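Local coordinates for protein putative pore-forming toxin (Bacteroides vulgatus ATCC 8482, PDB 3KOG) that is of undetermined function but may be a pore-forming toxin built largely of long beta strands, at residues Pro23-Ala28 with Asp33-Ala38; Ala87-Ile92 with Lys134-Glu139; Asp157-Gly162 with Phe211-Tyr216; Asn224-Ile227 with Ala233-His236. All coordinates share one frame; numbering follows the deposited sequence.

Interaction 1 of 4, residues Pro23-Ala28 with Asp33-Ala38; sequences PVVIDA and DVTQSA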
loop_
_atom_site.group_PDB
_atom_site.type_symbol
_atom_site.label_atom_id
_atom_site.label_comp_id
_atom_site.label_asym_id
_atom_site.label_seq_id
_atom_site.Cartn_x
_atom_site.Cartn_y
_atom_site.Cartn_z
ATOM N N PRO A 23 7.436 -4.070 4.048
ATOM C CA PRO A 23 8.328 -3.284 4.893
ATOM C C PRO A 23 9.682 -3.070 4.223
ATOM O O PRO A 23 10.186 -3.964 3.530
ATOM C CB PRO A 23 8.500 -4.153 6.169
ATOM C CG PRO A 23 7.617 -5.284 6.006
ATOM C CD PRO A 23 7.148 -5.392 4.624
ATOM N N VAL A 24 10.195 -1.854 4.368
ATOM C CA VAL A 24 11.525 -1.456 3.968
ATOM C C VAL A 24 12.204 -0.905 5.250
ATOM O O VAL A 24 11.662 0.048 5.852
ATOM C CB VAL A 24 11.465 -0.349 2.926
ATOM C CG1 VAL A 24 12.899 0.090 2.534
ATOM C CG2 VAL A 24 10.623 -0.768 1.686
ATOM N N VAL A 25 13.318 -1.515 5.694
ATOM C CA VAL A 25 13.968 -1.128 6.971
ATOM C C VAL A 25 15.238 -0.341 6.637
ATOM O O VAL A 25 16.143 -0.860 5.923
ATOM C CB VAL A 25 14.340 -2.343 7.865
ATOM C CG1 VAL A 25 14.912 -1.877 9.237
ATOM C CG2 VAL A 25 13.104 -3.271 8.061
ATOM N N ILE A 26 15.312 0.877 7.170
ATOM C CA ILE A 26 16.434 1.779 6.915
ATOM C C ILE A 26 17.234 2.023 8.180
ATOM O O ILE A 26 16.702 2.445 9.218
ATOM C CB ILE A 26 15.971 3.151 6.357
ATOM C CG1 ILE A 26 15.170 2.978 5.085
ATOM C CG2 ILE A 26 17.178 4.155 6.166
ATOM C CD1 ILE A 26 15.881 2.228 3.909
ATOM N N ASP A 27 18.530 1.778 8.086
ATOM C CA ASP A 27 19.409 2.100 9.146
ATOM C C ASP A 27 19.808 3.576 8.965
ATOM O O ASP A 27 20.539 3.901 8.051
ATOM C CB ASP A 27 20.628 1.202 9.059
ATOM C CG ASP A 27 21.672 1.530 10.076
ATOM O OD1 ASP A 27 21.509 2.415 10.942
ATOM O OD2 ASP A 27 22.697 0.854 10.011
ATOM N N ALA A 28 19.323 4.413 9.845
ATOM C CA ALA A 28 19.450 5.877 9.738
ATOM C C ALA A 28 20.869 6.319 9.957
ATOM O O ALA A 28 21.257 7.446 9.567
ATOM C CB ALA A 28 18.516 6.556 10.773
ATOM N N ASP A 33 19.520 0.521 3.289
ATOM C CA ASP A 33 18.373 -0.413 3.346
ATOM C C ASP A 33 18.885 -1.744 3.906
ATOM O O ASP A 33 19.644 -2.472 3.235
ATOM C CB ASP A 33 17.787 -0.566 1.943
ATOM C CG ASP A 33 16.563 -1.485 1.895
ATOM O OD1 ASP A 33 16.401 -2.343 2.765
ATOM O OD2 ASP A 33 15.750 -1.374 0.955
ATOM N N VAL A 34 18.501 -2.067 5.134
ATOM C CA VAL A 34 18.969 -3.281 5.832
ATOM C C VAL A 34 17.870 -4.327 5.967
ATOM O O VAL A 34 18.007 -5.301 6.746
ATOM C CB VAL A 34 19.593 -2.953 7.200
ATOM C CG1 VAL A 34 20.834 -2.016 6.995
ATOM C CG2 VAL A 34 18.560 -2.330 8.210
ATOM N N THR A 35 16.835 -4.175 5.136
ATOM C CA THR A 35 15.622 -4.973 5.242
ATOM C C THR A 35 15.976 -6.473 5.237
ATOM O O THR A 35 15.453 -7.226 6.054
ATOM C CB THR A 35 14.657 -4.740 4.086
ATOM O OG1 THR A 35 14.304 -3.341 3.986
ATOM C CG2 THR A 35 13.383 -5.661 4.272
ATOM N N GLN A 36 16.845 -6.884 4.322
ATOM C CA GLN A 36 17.195 -8.314 4.182
ATOM C C GLN A 36 18.031 -8.887 5.312
ATOM O O GLN A 36 18.136 -10.113 5.441
ATOM C CB GLN A 36 17.836 -8.633 2.816
ATOM C CG GLN A 36 16.800 -8.904 1.789
ATOM C CD GLN A 36 17.313 -9.620 0.560
ATOM O OE1 GLN A 36 17.825 -10.720 0.637
ATOM N NE2 GLN A 36 17.387 -8.896 -0.514
ATOM N N SER A 37 18.595 -8.007 6.131
ATOM C CA SER A 37 19.464 -8.362 7.264
ATOM C C SER A 37 18.801 -8.151 8.644
ATOM O O SER A 37 19.338 -8.607 9.659
ATOM C CB SER A 37 20.765 -7.567 7.186
ATOM O OG SER A 37 21.372 -7.769 5.896
ATOM N N ALA A 38 17.650 -7.478 8.675
ATOM C CA ALA A 38 16.982 -7.096 9.922
ATOM C C ALA A 38 15.945 -8.161 10.294
ATOM O O ALA A 38 15.375 -8.831 9.421
ATOM C CB ALA A 38 16.310 -5.788 9.750
#

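Interaction 2 of 4, residues Ala87-Ile92 with Lys134-Glu139; sequences AKEVTI and KKEGSE. With GOL (glycerol), chain E.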
loop_
_atom_site.group_PDB
_atom_site.type_symbol
_atom_site.label_atom_id
_atom_site.label_comp_id
_atom_site.label_asym_id
_atom_site.label_seq_id
_atom_site.Cartn_x
_atom_site.Cartn_y
_atom_site.Cartn_z
ATOM N N ALA A 87 -1.431 -2.732 -2.739
ATOM C CA ALA A 87 -0.178 -2.973 -2.067
ATOM C C ALA A 87 0.369 -1.612 -1.614
ATOM O O ALA A 87 0.151 -0.615 -2.308
ATOM C CB ALA A 87 0.815 -3.661 -3.021
ATOM N N LYS A 88 1.167 -1.601 -0.541
ATOM C CA LYS A 88 1.767 -0.345 -0.026
ATOM C C LYS A 88 3.083 -0.740 0.612
ATOM O O LYS A 88 3.141 -1.781 1.291
ATOM C CB LYS A 88 0.855 0.219 1.083
ATOM C CG LYS A 88 0.862 1.727 1.247
ATOM C CD LYS A 88 0.046 2.175 2.501
ATOM C CE LYS A 88 -1.340 1.493 2.727
ATOM N NZ LYS A 88 -2.446 2.343 3.314
ATOM N N GLU A 89 4.098 0.070 0.421
ATOM C CA GLU A 89 5.361 -0.055 1.148
ATOM C C GLU A 89 5.297 0.702 2.442
ATOM O O GLU A 89 4.581 1.709 2.523
ATOM C CB GLU A 89 6.529 0.524 0.322
ATOM C CG GLU A 89 6.876 -0.323 -0.834
ATOM C CD GLU A 89 8.210 0.067 -1.494
ATOM O OE1 GLU A 89 8.639 1.230 -1.352
ATOM O OE2 GLU A 89 8.810 -0.825 -2.158
ATOM N N VAL A 90 6.004 0.234 3.466
ATOM C CA VAL A 90 6.076 0.996 4.702
ATOM C C VAL A 90 7.518 1.044 5.137
ATOM O O VAL A 90 8.209 0.010 5.165
ATOM C CB VAL A 90 5.200 0.386 5.819
ATOM C CG1 VAL A 90 5.603 -1.050 6.131
ATOM C CG2 VAL A 90 5.187 1.312 7.100
ATOM N N THR A 91 7.969 2.247 5.456
ATOM C CA THR A 91 9.349 2.486 5.882
ATOM C C THR A 91 9.419 2.391 7.418
ATOM O O THR A 91 8.610 3.032 8.142
ATOM C CB THR A 91 9.809 3.877 5.434
ATOM O OG1 THR A 91 9.817 3.944 3.999
ATOM C CG2 THR A 91 11.231 4.248 5.959
ATOM N N ILE A 92 10.363 1.590 7.891
ATOM C CA ILE A 92 10.723 1.507 9.274
ATOM C C ILE A 92 12.124 2.123 9.444
ATOM O O ILE A 92 13.119 1.652 8.889
ATOM C CB ILE A 92 10.695 0.059 9.812
ATOM C CG1 ILE A 92 9.312 -0.577 9.582
ATOM C CG2 ILE A 92 11.045 0.046 11.260
ATOM C CD1 ILE A 92 9.350 -1.568 8.498
ATOM N N LYS A 134 1.494 0.018 -11.916
ATOM C CA LYS A 134 1.661 0.304 -10.483
ATOM C C LYS A 134 2.447 1.630 -10.264
ATOM O O LYS A 134 3.644 1.698 -10.614
ATOM C CB LYS A 134 2.430 -0.888 -9.874
ATOM C CG LYS A 134 2.472 -1.075 -8.353
ATOM C CD LYS A 134 3.604 -2.109 -8.023
ATOM C CE LYS A 134 3.558 -2.713 -6.595
ATOM N N LYS A 135 1.780 2.676 -9.729
ATOM C CA LYS A 135 2.439 3.904 -9.257
ATOM C C LYS A 135 2.711 3.728 -7.764
ATOM O O LYS A 135 1.794 3.396 -6.999
ATOM C CB LYS A 135 1.578 5.151 -9.518
ATOM C CG LYS A 135 2.319 6.492 -9.193
ATOM C CD LYS A 135 1.386 7.731 -9.247
ATOM C CE LYS A 135 2.188 9.042 -9.277
ATOM N NZ LYS A 135 1.393 10.284 -9.605
ATOM N N GLU A 136 3.983 3.846 -7.373
ATOM C CA GLU A 136 4.362 3.696 -5.971
ATOM C C GLU A 136 5.558 4.570 -5.704
ATOM O O GLU A 136 6.297 4.964 -6.631
ATOM C CB GLU A 136 4.609 2.213 -5.585
ATOM C CG GLU A 136 5.151 1.869 -4.129
ATOM C CD GLU A 136 4.063 1.341 -3.121
ATOM O OE1 GLU A 136 3.340 0.377 -3.494
ATOM O OE2 GLU A 136 3.972 1.860 -1.962
ATOM N N GLY A 137 5.719 4.921 -4.445
ATOM C CA GLY A 137 6.866 5.659 -4.005
ATOM C C GLY A 137 6.475 6.799 -3.107
ATOM O O GLY A 137 5.385 6.838 -2.602
ATOM N N SER A 138 7.394 7.725 -2.920
ATOM C CA SER A 138 7.355 8.643 -1.814
ATOM C C SER A 138 8.275 9.854 -2.131
ATOM O O SER A 138 9.344 9.676 -2.722
ATOM C CB SER A 138 7.835 7.901 -0.589
ATOM O OG SER A 138 7.802 8.685 0.550
ATOM N N GLU A 139 7.797 11.049 -1.776
ATOM C CA GLU A 139 8.537 12.308 -1.902
ATOM C C GLU A 139 8.307 13.193 -0.666
ATOM O O GLU A 139 7.178 13.318 -0.175
ATOM C CB GLU A 139 8.136 13.077 -3.185
ATOM C CG GLU A 139 6.617 13.191 -3.429
ATOM C CD GLU A 139 6.219 14.163 -4.566
ATOM O OE1 GLU A 139 7.118 14.629 -5.322
ATOM O OE2 GLU A 139 4.990 14.468 -4.692
HETATM C C1 GOL E . 5.783 5.164 3.992
HETATM O O1 GOL E . 6.225 4.525 5.213
HETATM C C2 GOL E . 6.914 5.765 3.119
HETATM O O2 GOL E . 6.619 7.051 2.576
HETATM C C3 GOL E . 7.124 4.783 1.994
HETATM O O3 GOL E . 7.558 3.555 2.508
HETATM O O HOH W 1 0.855 -0.169 -4.994
#

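Interaction 3 of 4, residues Asp157-Gly162 with Phe211-Tyr216; sequences DAYNKG and FTVDSY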
loop_
_atom_site.group_PDB
_atom_site.type_symbol
_atom_site.label_atom_id
_atom_site.label_comp_id
_atom_site.label_asym_id
_atom_site.label_seq_id
_atom_site.Cartn_x
_atom_site.Cartn_y
_atom_site.Cartn_z
ATOM N N ASP A 157 15.594 11.680 4.247
ATOM C CA ASP A 157 15.866 11.186 2.877
ATOM C C ASP A 157 15.237 9.822 2.583
ATOM O O ASP A 157 14.966 9.494 1.446
ATOM C CB ASP A 157 17.383 11.083 2.633
ATOM C CG ASP A 157 18.061 12.436 2.563
ATOM O OD1 ASP A 157 17.347 13.460 2.418
ATOM O OD2 ASP A 157 19.313 12.483 2.650
ATOM N N ALA A 158 14.989 9.050 3.624
ATOM C CA ALA A 158 14.437 7.718 3.508
ATOM C C ALA A 158 13.032 7.785 2.965
ATOM O O ALA A 158 12.582 6.833 2.333
ATOM C CB ALA A 158 14.462 7.012 4.872
ATOM N N TYR A 159 12.350 8.913 3.180
ATOM C CA TYR A 159 11.016 9.174 2.668
ATOM C C TYR A 159 10.992 9.909 1.309
ATOM O O TYR A 159 9.893 10.245 0.789
ATOM C CB TYR A 159 10.200 9.970 3.714
ATOM C CG TYR A 159 9.928 9.175 4.947
ATOM C CD1 TYR A 159 10.820 9.194 5.982
ATOM C CD2 TYR A 159 8.811 8.351 5.067
ATOM C CE1 TYR A 159 10.631 8.463 7.081
ATOM C CE2 TYR A 159 8.600 7.632 6.229
ATOM C CZ TYR A 159 9.526 7.696 7.223
ATOM O OH TYR A 159 9.399 6.995 8.403
ATOM N N ASN A 160 12.182 10.164 0.758
ATOM C CA ASN A 160 12.331 10.939 -0.469
ATOM C C ASN A 160 12.979 10.148 -1.571
ATOM O O ASN A 160 13.724 10.722 -2.334
ATOM C CB ASN A 160 13.166 12.195 -0.210
ATOM C CG ASN A 160 12.872 13.292 -1.201
ATOM O OD1 ASN A 160 11.718 13.466 -1.630
ATOM N ND2 ASN A 160 13.903 13.988 -1.625
ATOM N N LYS A 161 12.683 8.856 -1.687
ATOM C CA LYS A 161 13.354 8.019 -2.687
ATOM C C LYS A 161 12.743 8.170 -4.089
ATOM O O LYS A 161 13.377 7.836 -5.095
ATOM C CB LYS A 161 13.367 6.550 -2.238
ATOM C CG LYS A 161 14.216 6.327 -0.962
ATOM C CD LYS A 161 14.410 4.853 -0.625
ATOM C CE LYS A 161 15.249 4.686 0.637
ATOM N NZ LYS A 161 16.684 4.969 0.375
ATOM N N GLY A 162 11.516 8.670 -4.149
ATOM C CA GLY A 162 10.939 9.100 -5.404
ATOM C C GLY A 162 9.735 8.258 -5.729
ATOM O O GLY A 162 9.419 7.335 -5.023
ATOM N N PHE A 211 8.548 16.908 9.061
ATOM C CA PHE A 211 8.552 16.876 7.594
ATOM C C PHE A 211 7.274 16.231 7.098
ATOM O O PHE A 211 6.590 15.481 7.857
ATOM C CB PHE A 211 9.803 16.186 7.058
ATOM C CG PHE A 211 9.920 14.714 7.434
ATOM C CD1 PHE A 211 10.391 14.347 8.670
ATOM C CD2 PHE A 211 9.590 13.745 6.529
ATOM C CE1 PHE A 211 10.516 13.009 9.035
ATOM C CE2 PHE A 211 9.720 12.405 6.856
ATOM C CZ PHE A 211 10.190 12.049 8.121
ATOM N N THR A 212 6.915 16.568 5.851
ATOM C CA THR A 212 5.675 16.089 5.263
ATOM C C THR A 212 5.982 15.273 4.013
ATOM O O THR A 212 6.787 15.683 3.173
ATOM C CB THR A 212 4.741 17.268 4.922
ATOM O OG1 THR A 212 4.463 18.013 6.126
ATOM C CG2 THR A 212 3.418 16.742 4.283
ATOM N N VAL A 213 5.324 14.132 3.904
ATOM C CA VAL A 213 5.549 13.194 2.807
ATOM C C VAL A 213 4.298 12.925 1.963
ATOM O O VAL A 213 3.240 12.581 2.512
ATOM C CB VAL A 213 6.014 11.872 3.344
ATOM C CG1 VAL A 213 6.331 10.912 2.184
ATOM C CG2 VAL A 213 7.238 12.097 4.304
ATOM N N ASP A 214 4.439 13.009 0.644
ATOM C CA ASP A 214 3.423 12.463 -0.231
ATOM C C ASP A 214 3.867 11.089 -0.688
ATOM O O ASP A 214 4.965 10.917 -1.220
ATOM C CB ASP A 214 3.185 13.332 -1.482
ATOM C CG ASP A 214 2.330 14.561 -1.219
ATOM O OD1 ASP A 214 1.685 14.713 -0.141
ATOM O OD2 ASP A 214 2.242 15.351 -2.167
ATOM N N SER A 215 3.041 10.095 -0.424
ATOM C CA SER A 215 3.349 8.726 -0.792
ATOM C C SER A 215 2.201 8.184 -1.663
ATOM O O SER A 215 1.025 8.555 -1.494
ATOM C CB SER A 215 3.563 7.805 0.427
ATOM O OG SER A 215 2.469 7.747 1.290
ATOM N N TYR A 216 2.578 7.293 -2.561
ATOM C CA TYR A 216 1.698 6.845 -3.619
ATOM C C TYR A 216 1.604 5.360 -3.625
ATOM O O TYR A 216 2.590 4.696 -3.417
ATOM C CB TYR A 216 2.209 7.304 -4.982
ATOM C CG TYR A 216 2.256 8.799 -5.106
ATOM C CD1 TYR A 216 3.366 9.519 -4.658
ATOM C CD2 TYR A 216 1.175 9.497 -5.603
ATOM C CE1 TYR A 216 3.395 10.869 -4.708
ATOM C CE2 TYR A 216 1.201 10.875 -5.687
ATOM C CZ TYR A 216 2.324 11.548 -5.245
ATOM O OH TYR A 216 2.357 12.911 -5.295
#

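Interaction 4 of 4, residues Asn224-Ile227 with Ala233-His236; sequences NEQI and APSH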
loop_
_atom_site.group_PDB
_atom_site.type_symbol
_atom_site.label_atom_id
_atom_site.label_comp_id
_atom_site.label_asym_id
_atom_site.label_seq_id
_atom_site.Cartn_x
_atom_site.Cartn_y
_atom_site.Cartn_z
ATOM N N ASN A 224 -17.685 -6.442 -11.975
ATOM C CA ASN A 224 -18.633 -7.296 -12.693
ATOM C C ASN A 224 -20.006 -6.733 -12.384
ATOM O O ASN A 224 -20.483 -6.865 -11.275
ATOM C CB ASN A 224 -18.509 -8.757 -12.283
ATOM C CG ASN A 224 -17.322 -9.453 -12.965
ATOM O OD1 ASN A 224 -17.386 -9.839 -14.130
ATOM N ND2 ASN A 224 -16.245 -9.607 -12.228
ATOM N N GLU A 225 -20.591 -6.068 -13.356
ATOM C CA GLU A 225 -21.818 -5.285 -13.174
ATOM C C GLU A 225 -22.964 -5.794 -14.017
ATOM O O GLU A 225 -22.765 -6.549 -14.971
ATOM C CB GLU A 225 -21.537 -3.866 -13.608
ATOM C CG GLU A 225 -20.520 -3.208 -12.727
ATOM C CD GLU A 225 -20.171 -1.822 -13.213
ATOM O OE1 GLU A 225 -20.458 -1.520 -14.414
ATOM O OE2 GLU A 225 -19.617 -1.066 -12.366
ATOM N N GLN A 226 -24.170 -5.319 -13.692
ATOM C CA GLN A 226 -25.337 -5.670 -14.460
ATOM C C GLN A 226 -25.204 -5.167 -15.886
ATOM O O GLN A 226 -24.868 -4.002 -16.105
ATOM C CB GLN A 226 -26.598 -5.072 -13.827
ATOM C CG GLN A 226 -27.885 -5.407 -14.556
ATOM C CD GLN A 226 -28.254 -6.878 -14.491
ATOM O OE1 GLN A 226 -28.174 -7.512 -13.420
ATOM N NE2 GLN A 226 -28.697 -7.417 -15.622
ATOM N N ILE A 227 -25.482 -6.058 -16.843
ATOM C CA ILE A 227 -25.657 -5.679 -18.254
ATOM C C ILE A 227 -27.071 -5.125 -18.425
ATOM O O ILE A 227 -28.070 -5.879 -18.310
ATOM C CB ILE A 227 -25.483 -6.853 -19.212
ATOM C CG1 ILE A 227 -24.085 -7.464 -19.100
ATOM C CG2 ILE A 227 -25.752 -6.403 -20.663
ATOM C CD1 ILE A 227 -23.915 -8.682 -19.961
ATOM N N ALA A 233 -28.339 -11.346 -13.381
ATOM C CA ALA A 233 -27.304 -10.576 -12.728
ATOM C C ALA A 233 -25.973 -11.367 -12.846
ATOM O O ALA A 233 -25.977 -12.534 -13.232
ATOM C CB ALA A 233 -27.682 -10.284 -11.255
ATOM N N PRO A 234 -24.842 -10.719 -12.546
ATOM C CA PRO A 234 -23.587 -11.428 -12.687
ATOM C C PRO A 234 -23.460 -12.559 -11.677
ATOM O O PRO A 234 -23.824 -12.383 -10.497
ATOM C CB PRO A 234 -22.540 -10.355 -12.408
ATOM C CG PRO A 234 -23.206 -9.056 -12.741
ATOM C CD PRO A 234 -24.648 -9.267 -12.357
ATOM N N SER A 235 -22.954 -13.696 -12.150
ATOM C CA SER A 235 -22.692 -14.868 -11.294
ATOM C C SER A 235 -21.685 -15.810 -11.958
ATOM O O SER A 235 -21.215 -15.559 -13.071
ATOM C CB SER A 235 -23.990 -15.642 -11.026
ATOM O OG SER A 235 -24.477 -16.265 -12.210
ATOM N N HIS A 236 -21.386 -16.919 -11.273
ATOM C CA HIS A 236 -20.533 -17.972 -11.830
ATOM C C HIS A 236 -21.265 -18.852 -12.827
ATOM O O HIS A 236 -20.642 -19.696 -13.457
ATOM C CB HIS A 236 -19.917 -18.820 -10.716
ATOM C CG HIS A 236 -19.112 -18.023 -9.743
ATOM N ND1 HIS A 236 -19.691 -17.323 -8.704
ATOM C CD2 HIS A 236 -17.780 -17.791 -9.662
ATOM C CE1 HIS A 236 -18.743 -16.701 -8.023
ATOM N NE2 HIS A 236 -17.576 -16.970 -8.582
#

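Interaction 1 of 4, residues Pro23-Ala28 with Asp33-Ala38
T35 meets strand 18-27 through its hydroxyl: V25 N donates to T35 OG1 at 2.7 Å in a nearly straight bond (170°). The torsion that puts OG1 there, chi1 -57°, sets it opposite the carbonyl carbon and leaves CG2 beside the carbonyl oxygen of P23. One residue back, V34 N donates to V25 O at 2.8 Å, so both backbone polar groups of V25 are taken up, one by a side chain and one by a main chain. D33 CA adds a CA-H...O contact to the same V25 O. Round this polar centre the apolar branches close in: V25 CG1 lies 3.8 Å from V34 CG2 and reaches A38 CB, V34 CG1 rests on D27 CB, and I26 CD1 covers D33 CA at 3.7 Å. I26 and D33 form an antiparallel non-hydrogen-bonded pair, the short bridge by which strand 32-33 returns on strand 18-27 before the chain coils away. The coil is set by an Asx turn, in which D33 OD1 accepts from T35 N at 3.0 Å and also from T35 OG1 at 2.6 Å. Since it donates to D33, the threonine hydroxyl can also receive V25 N. Further out, Y66 of strand 58-66 covers D27 and V34, I40 of strand 39-42 lies against V25 and T35, and D27 OD1 bonds to T29 OG1.

Interaction 2 of 4, residues Ala87-Ile92 with Lys134-Glu139
The carboxylate of E136 is the flat group that spans the gap to strand 85-94, and E89 N approaches it from above its plane, 44° out, donating to E136 OE2 at 3.0 Å in a fairly straight bond. The other oxygen, E136 OE1, accepts a hydrogen bond from a water at 3.0 Å, which also donates to A87 O at 2.8 Å. E136 was modelled in two conformers, and both the direct bond and the water bridge hold for the one described here. The E136 chain, bent at chi2, lays the carboxylate alongside the backbone of A87-E89. E89 CB and CG pass next to E136 OE2, 3.7 Å from CB, while the two carboxylate planes are turned 36° apart. Their like charges are not in contact, and E89 OE2 forms a salt bridge with R164, which would be expected to ease any repulsion. Further along, a glycerol, probably from the crystallisation liquor, bridges the two strands: T91 N donates to its O1 at 2.9 Å, T91 OG1 pairs with its O3 at 2.7 Å, and its O2 donates to S138 OG at 2.9 Å. The two strands run in the same direction, 20° apart, with axes 7.7 Å apart at closest and no backbone bonds between them. Strand 18-27 pairs with 85-94, strand 162-175 with 126-143, and strand 207-225 with both.

Interaction 3 of 4, residues Asp157-Gly162 with Phe211-Tyr216
Y159 carries this contact from the first segment, meeting F211 and V213 of strand 207-225 next to helix 150-158. The segment enters on D157, whose carbonyl accepts from N160 N at 2.9 Å, in a turn. A158, next in line, turns its methyl to I93 of strand 85-94. The side chain of Y159 starts toward the strand. With chi1 at -66°, CG stands opposite the carbonyl carbon, and the ring lies across F211 and V213, at about a right angle to both side chains. Y159 CB and CG rest on V213 CG2, 3.7 Å from CB, while V213 CG1 approaches the carbonyl oxygen of Y159. Farther out on the ring, Y159 CD1 comes to the edge of the F211 ring, near its plane, 3.5 Å from F211 CE2, and Y159 CE1 passes F211 CZ at 3.8 Å. The two rings lie obliquely, centroids 5.2 Å apart and planes at 53°. F211 reaches the tyrosine from a chi1 of 64°, which sets CG between its own backbone N and carbonyl carbon. The Y194 ring of strand 179-198 meets both aromatics and makes a three-ring cluster. Past Y159, N160 OD1 takes a bond from V140 N, and G162 begins the next strand in a backbone conformation where a CB would collide with the preceding carbonyl oxygen. No hydrogen bond crosses between the two segments: their contact is buried and apolar, held by ring and methyl packing, while polar groups of the turn bond to strand 126-143, the Y159 carbonyl to S138 OG among them.

Interaction 4 of 4, residues Asn224-Ile227 with Ala233-His236
P234 supplies the more covered part of this contact, its ring edge pressed to the backbone at the end of strand 207-225. P234 CG lies 3.4 Å from E225 O and 3.8 Å from N224 O, and it also comes within 4.0 Å of Q226 N, so one ring carbon touches three consecutive residues. P234 CB adds a more distant approach to N224 CB. No hydrogen bond joins the two segments. The join lies where the last long strand gives way to a loop that folds back, bringing A233-H236 against the strand they follow. The N224 amide is held by bonds to S179, L176 and Q174, and P234 also touches S179 and L176, so the proline sits over the same turn region that holds the asparagine. The solvent side is that of Q226 and A233, both exposed, where the touch is short but limited to one amide oxygen: Q226 OE1 comes alongside A233, 3.3 Å from A233 CA and 3.6 Å from A233 CB. The side chain starts with CG opposite the backbone N (chi1 -179°) and bends at chi2 (67°), which brings the amide beside A233 and I227 O. Q226 NE2 donates to I227 O at 3.2 Å, from 48° above the carbonyl plane, and also to H232 O, tying the amide to both ends of the intervening loop. Beyond P234 the chain moves off, and the H236 ring meets W125 edge-to-face.

Overall arrangement
Interactions 1, 2 and 3 form one connected region, whereas interaction 4 stands at the far end of the elongated chain. Strands 18-27 and 85-94 are sheet neighbours, so V24 N and V24 O of interaction 1 bond to V90 O (2.8 Å) and I92 N (2.9 Å) of interaction 2. Interactions 2 and 3 have centres about 9 Å apart, and S138 O reaches G162 N at 2.8 Å. I26 packs on A158 and K161, linking interactions 1 and 3. The glycerol of interaction 2 lies close to Y159 of interaction 3. Interaction 4 shares strand 207-225 with interaction 3, yet their centres are about 41 Å apart, on opposite sides of the chain's centre.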